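Local structure of abietadiene synthase, chloroplastic (Abies grandis, 3S9V) at residues Tyr49-Thr59 with Phe253-Val262. The protein is a chloroplastic member of the plant terpene synthase family, whose enzymes are built largely of alpha helices. Sequence-based numbering, arbitrary orientation.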
loop_
_atom_site.group_PDB
_atom_site.type_symbol
_atom_site.label_atom_id
_atom_site.label_comp_id
_atom_site.label_asym_id
_atom_site.label_seq_id
_atom_site.Cartn_x
_atom_site.Cartn_y
_atom_site.Cartn_z
ATOM N N TYR A 49 15.690 -4.363 -16.847
ATOM C CA TYR A 49 15.900 -2.943 -16.600
ATOM C C TYR A 49 14.610 -2.151 -16.760
ATOM O O TYR A 49 14.572 -0.946 -16.504
ATOM C CB TYR A 49 16.986 -2.383 -17.515
ATOM C CG TYR A 49 18.371 -2.814 -17.093
ATOM C CD1 TYR A 49 19.135 -3.657 -17.898
ATOM C CD2 TYR A 49 18.919 -2.375 -15.881
ATOM C CE1 TYR A 49 20.411 -4.054 -17.512
ATOM C CE2 TYR A 49 20.195 -2.766 -15.483
ATOM C CZ TYR A 49 20.936 -3.606 -16.307
ATOM O OH TYR A 49 22.199 -4.004 -15.929
ATOM N N GLY A 50 13.552 -2.834 -17.192
ATOM C CA GLY A 50 12.274 -2.166 -17.328
ATOM C C GLY A 50 11.585 -2.271 -18.672
ATOM O O GLY A 50 12.215 -2.169 -19.723
ATOM N N GLU A 51 10.273 -2.470 -18.627
ATOM C CA GLU A 51 9.475 -2.557 -19.836
ATOM C C GLU A 51 8.650 -1.289 -19.978
ATOM O O GLU A 51 7.933 -0.893 -19.058
ATOM C CB GLU A 51 8.547 -3.772 -19.783
ATOM C CG GLU A 51 9.267 -5.085 -19.998
ATOM C CD GLU A 51 10.043 -5.103 -21.300
ATOM O OE1 GLU A 51 9.454 -4.744 -22.346
ATOM O OE2 GLU A 51 11.237 -5.477 -21.276
ATOM N N THR A 52 8.759 -0.650 -21.133
ATOM C CA THR A 52 8.018 0.571 -21.385
ATOM C C THR A 52 7.902 0.798 -22.883
ATOM O O THR A 52 8.474 0.063 -23.687
ATOM C CB THR A 52 8.709 1.790 -20.715
ATOM O OG1 THR A 52 7.916 2.964 -20.916
ATOM C CG2 THR A 52 10.082 2.016 -21.303
ATOM N N ASN A 53 7.155 1.827 -23.252
ATOM C CA ASN A 53 6.928 2.147 -24.649
ATOM C C ASN A 53 7.983 3.109 -25.202
ATOM O O ASN A 53 8.732 3.740 -24.450
ATOM C CB ASN A 53 5.539 2.772 -24.793
ATOM C CG ASN A 53 5.419 4.093 -24.056
ATOM O OD1 ASN A 53 5.893 4.234 -22.928
ATOM N ND2 ASN A 53 4.774 5.065 -24.684
ATOM N N PRO A 54 8.054 3.223 -26.534
ATOM C CA PRO A 54 9.022 4.122 -27.154
ATOM C C PRO A 54 8.601 5.569 -26.956
ATOM O O PRO A 54 7.413 5.865 -26.825
ATOM C CB PRO A 54 8.987 3.704 -28.620
ATOM C CG PRO A 54 7.606 3.233 -28.810
ATOM C CD PRO A 54 7.333 2.444 -27.559
ATOM N N SER A 55 9.581 6.459 -26.890
ATOM C CA SER A 55 9.315 7.887 -26.751
ATOM C C SER A 55 9.698 8.523 -28.084
ATOM O O SER A 55 10.879 8.697 -28.381
ATOM C CB SER A 55 10.154 8.499 -25.631
ATOM O OG SER A 55 9.982 9.904 -25.603
ATOM N N ALA A 56 8.703 8.844 -28.901
ATOM C CA ALA A 56 8.996 9.438 -30.191
ATOM C C ALA A 56 9.870 10.676 -30.004
ATOM O O ALA A 56 10.821 10.900 -30.753
ATOM C CB ALA A 56 7.704 9.797 -30.902
ATOM N N TYR A 57 9.557 11.466 -28.987
ATOM C CA TYR A 57 10.309 12.687 -28.704
ATOM C C TYR A 57 11.796 12.420 -28.430
ATOM O O TYR A 57 12.668 13.040 -29.036
ATOM C CB TYR A 57 9.686 13.404 -27.506
ATOM C CG TYR A 57 10.540 14.506 -26.928
ATOM C CD1 TYR A 57 10.570 15.774 -27.507
ATOM C CD2 TYR A 57 11.334 14.274 -25.813
ATOM C CE1 TYR A 57 11.372 16.781 -26.983
ATOM C CE2 TYR A 57 12.134 15.265 -25.286
ATOM C CZ TYR A 57 12.152 16.514 -25.875
ATOM O OH TYR A 57 12.970 17.478 -25.361
ATOM N N ASP A 58 12.081 11.504 -27.512
ATOM C CA ASP A 58 13.462 11.181 -27.168
ATOM C C ASP A 58 14.170 10.502 -28.324
ATOM O O ASP A 58 15.352 10.740 -28.569
ATOM C CB ASP A 58 13.504 10.280 -25.938
ATOM C CG ASP A 58 13.146 11.020 -24.665
ATOM O OD1 ASP A 58 14.068 11.411 -23.912
ATOM O OD2 ASP A 58 11.938 11.219 -24.425
ATOM N N THR A 59 13.443 9.660 -29.044
ATOM C CA THR A 59 14.033 8.968 -30.169
ATOM C C THR A 59 14.459 9.991 -31.204
ATOM O O THR A 59 15.523 9.867 -31.813
ATOM C CB THR A 59 13.035 7.984 -30.769
ATOM O OG1 THR A 59 12.644 7.057 -29.751
ATOM C CG2 THR A 59 13.652 7.230 -31.931
ATOM N N PHE A 253 23.615 1.576 -24.452
ATOM C CA PHE A 253 23.004 0.720 -23.441
ATOM C C PHE A 253 21.482 0.716 -23.558
ATOM O O PHE A 253 20.846 -0.331 -23.431
ATOM C CB PHE A 253 23.451 1.178 -22.042
ATOM C CG PHE A 253 22.596 0.654 -20.917
ATOM C CD1 PHE A 253 21.517 1.398 -20.440
ATOM C CD2 PHE A 253 22.879 -0.569 -20.322
ATOM C CE1 PHE A 253 20.731 0.933 -19.383
ATOM C CE2 PHE A 253 22.101 -1.043 -19.265
ATOM C CZ PHE A 253 21.022 -0.288 -18.795
ATOM N N VAL A 254 20.893 1.882 -23.804
ATOM C CA VAL A 254 19.446 1.957 -23.955
ATOM C C VAL A 254 19.038 1.253 -25.245
ATOM O O VAL A 254 18.064 0.502 -25.266
ATOM C CB VAL A 254 18.955 3.419 -24.003
ATOM C CG1 VAL A 254 17.494 3.463 -24.427
ATOM C CG2 VAL A 254 19.134 4.070 -22.640
ATOM N N LEU A 255 19.788 1.492 -26.316
ATOM C CA LEU A 255 19.491 0.874 -27.605
ATOM C C LEU A 255 19.748 -0.630 -27.603
ATOM O O LEU A 255 19.240 -1.353 -28.467
ATOM C CB LEU A 255 20.298 1.542 -28.718
ATOM C CG LEU A 255 19.755 2.918 -29.101
ATOM C CD1 LEU A 255 20.706 3.616 -30.043
ATOM C CD2 LEU A 255 18.383 2.746 -29.742
ATOM N N LYS A 256 20.531 -1.102 -26.640
ATOM C CA LYS A 256 20.805 -2.526 -26.546
ATOM C C LYS A 256 19.492 -3.201 -26.165
ATOM O O LYS A 256 19.172 -4.290 -26.646
ATOM C CB LYS A 256 21.869 -2.803 -25.479
ATOM C CG LYS A 256 22.136 -4.287 -25.240
ATOM C CD LYS A 256 23.324 -4.512 -24.315
ATOM C CE LYS A 256 23.091 -3.918 -22.931
ATOM N NZ LYS A 256 21.981 -4.585 -22.190
ATOM N N LYS A 257 18.726 -2.524 -25.313
ATOM C CA LYS A 257 17.440 -3.027 -24.846
ATOM C C LYS A 257 16.312 -2.818 -25.870
ATOM O O LYS A 257 15.537 -3.738 -26.142
ATOM C CB LYS A 257 17.068 -2.332 -23.525
ATOM C CG LYS A 257 16.012 -3.050 -22.656
ATOM C CD LYS A 257 14.670 -3.209 -23.357
ATOM C CE LYS A 257 13.613 -3.800 -22.428
ATOM N NZ LYS A 257 13.992 -5.139 -21.892
ATOM N N PHE A 258 16.227 -1.626 -26.456
ATOM C CA PHE A 258 15.144 -1.348 -27.397
ATOM C C PHE A 258 15.441 -1.397 -28.893
ATOM O O PHE A 258 14.552 -1.149 -29.703
ATOM C CB PHE A 258 14.507 -0.006 -27.048
ATOM C CG PHE A 258 14.069 0.093 -25.620
ATOM C CD1 PHE A 258 14.871 0.713 -24.675
ATOM C CD2 PHE A 258 12.858 -0.457 -25.213
ATOM C CE1 PHE A 258 14.477 0.791 -23.341
ATOM C CE2 PHE A 258 12.455 -0.388 -23.886
ATOM C CZ PHE A 258 13.267 0.240 -22.945
ATOM N N GLY A 259 16.682 -1.693 -29.265
ATOM C CA GLY A 259 17.024 -1.792 -30.672
ATOM C C GLY A 259 17.014 -0.570 -31.583
ATOM O O GLY A 259 18.079 -0.117 -32.016
ATOM N N ASN A 260 15.835 -0.028 -31.888
ATOM C CA ASN A 260 15.756 1.110 -32.803
ATOM C C ASN A 260 15.055 2.359 -32.265
ATOM O O ASN A 260 14.716 3.260 -33.029
ATOM C CB ASN A 260 15.080 0.664 -34.100
ATOM C CG ASN A 260 13.655 0.182 -33.879
ATOM O OD1 ASN A 260 13.229 -0.027 -32.738
ATOM N ND2 ASN A 260 12.911 -0.001 -34.972
ATOM N N HIS A 261 14.839 2.412 -30.953
ATOM C CA HIS A 261 14.199 3.567 -30.330
ATOM C C HIS A 261 14.552 3.621 -28.842
ATOM O O HIS A 261 15.185 2.707 -28.312
ATOM C CB HIS A 261 12.678 3.489 -30.485
ATOM C CG HIS A 261 12.065 2.303 -29.804
ATOM N ND1 HIS A 261 11.943 1.074 -30.415
ATOM C CD2 HIS A 261 11.600 2.144 -28.542
ATOM C CE1 HIS A 261 11.430 0.208 -29.559
ATOM N NE2 HIS A 261 11.214 0.833 -28.415
ATOM N N VAL A 262 14.135 4.692 -28.173
ATOM C CA VAL A 262 14.389 4.855 -26.747
ATOM C C VAL A 262 13.168 5.389 -26.001
ATOM O O VAL A 262 12.262 5.967 -26.609
ATOM C CB VAL A 262 15.535 5.843 -26.499
ATOM C CG1 VAL A 262 16.769 5.418 -27.263
ATOM C CG2 VAL A 262 15.104 7.230 -26.907
#
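Tyr49 meets Phe253 in a T-shaped pair: the phenylalanine edge points into one tyrosine face, CZ of Phe253 standing 3.8 Å above the centre of the Tyr49 ring, with the planes at 73°. One residue on, the carbonyl O of Gly50 lies 3.5 Å from CE of Lys257 and is hydrogen-bonded to Tyr266. The first side-chain bond of Glu51 points away from 253-262, but the chain turns back about CB-CG (chi2 -56°) and brings OE2 to NZ of Lys257, a 2.8 Å salt bridge in which NZ approaches OE2 nearly in line with its C-O bond. The lysine gets there with CD lying over the face of Phe258, whose CZ also touches CG2 of Thr52 at 4.0 Å. This ties the loop leading into helix 56-62 to the C-terminal end of helix 245-258, which belongs to the largely helical N-terminal terpene synthase family region. At Ser55, the N-cap of helix 56-62, the backbone N donates to Val262 O (2.7 Å), while OG donates to the anti lone pair of Asp58 OD2. CB of Asp58 packs on CG2 of Val262. Thr59 OG1 accepts a nearly straight bond from Val262 N (3.2 Å, 176°) and donates to Ser55 O from above its carbonyl plane.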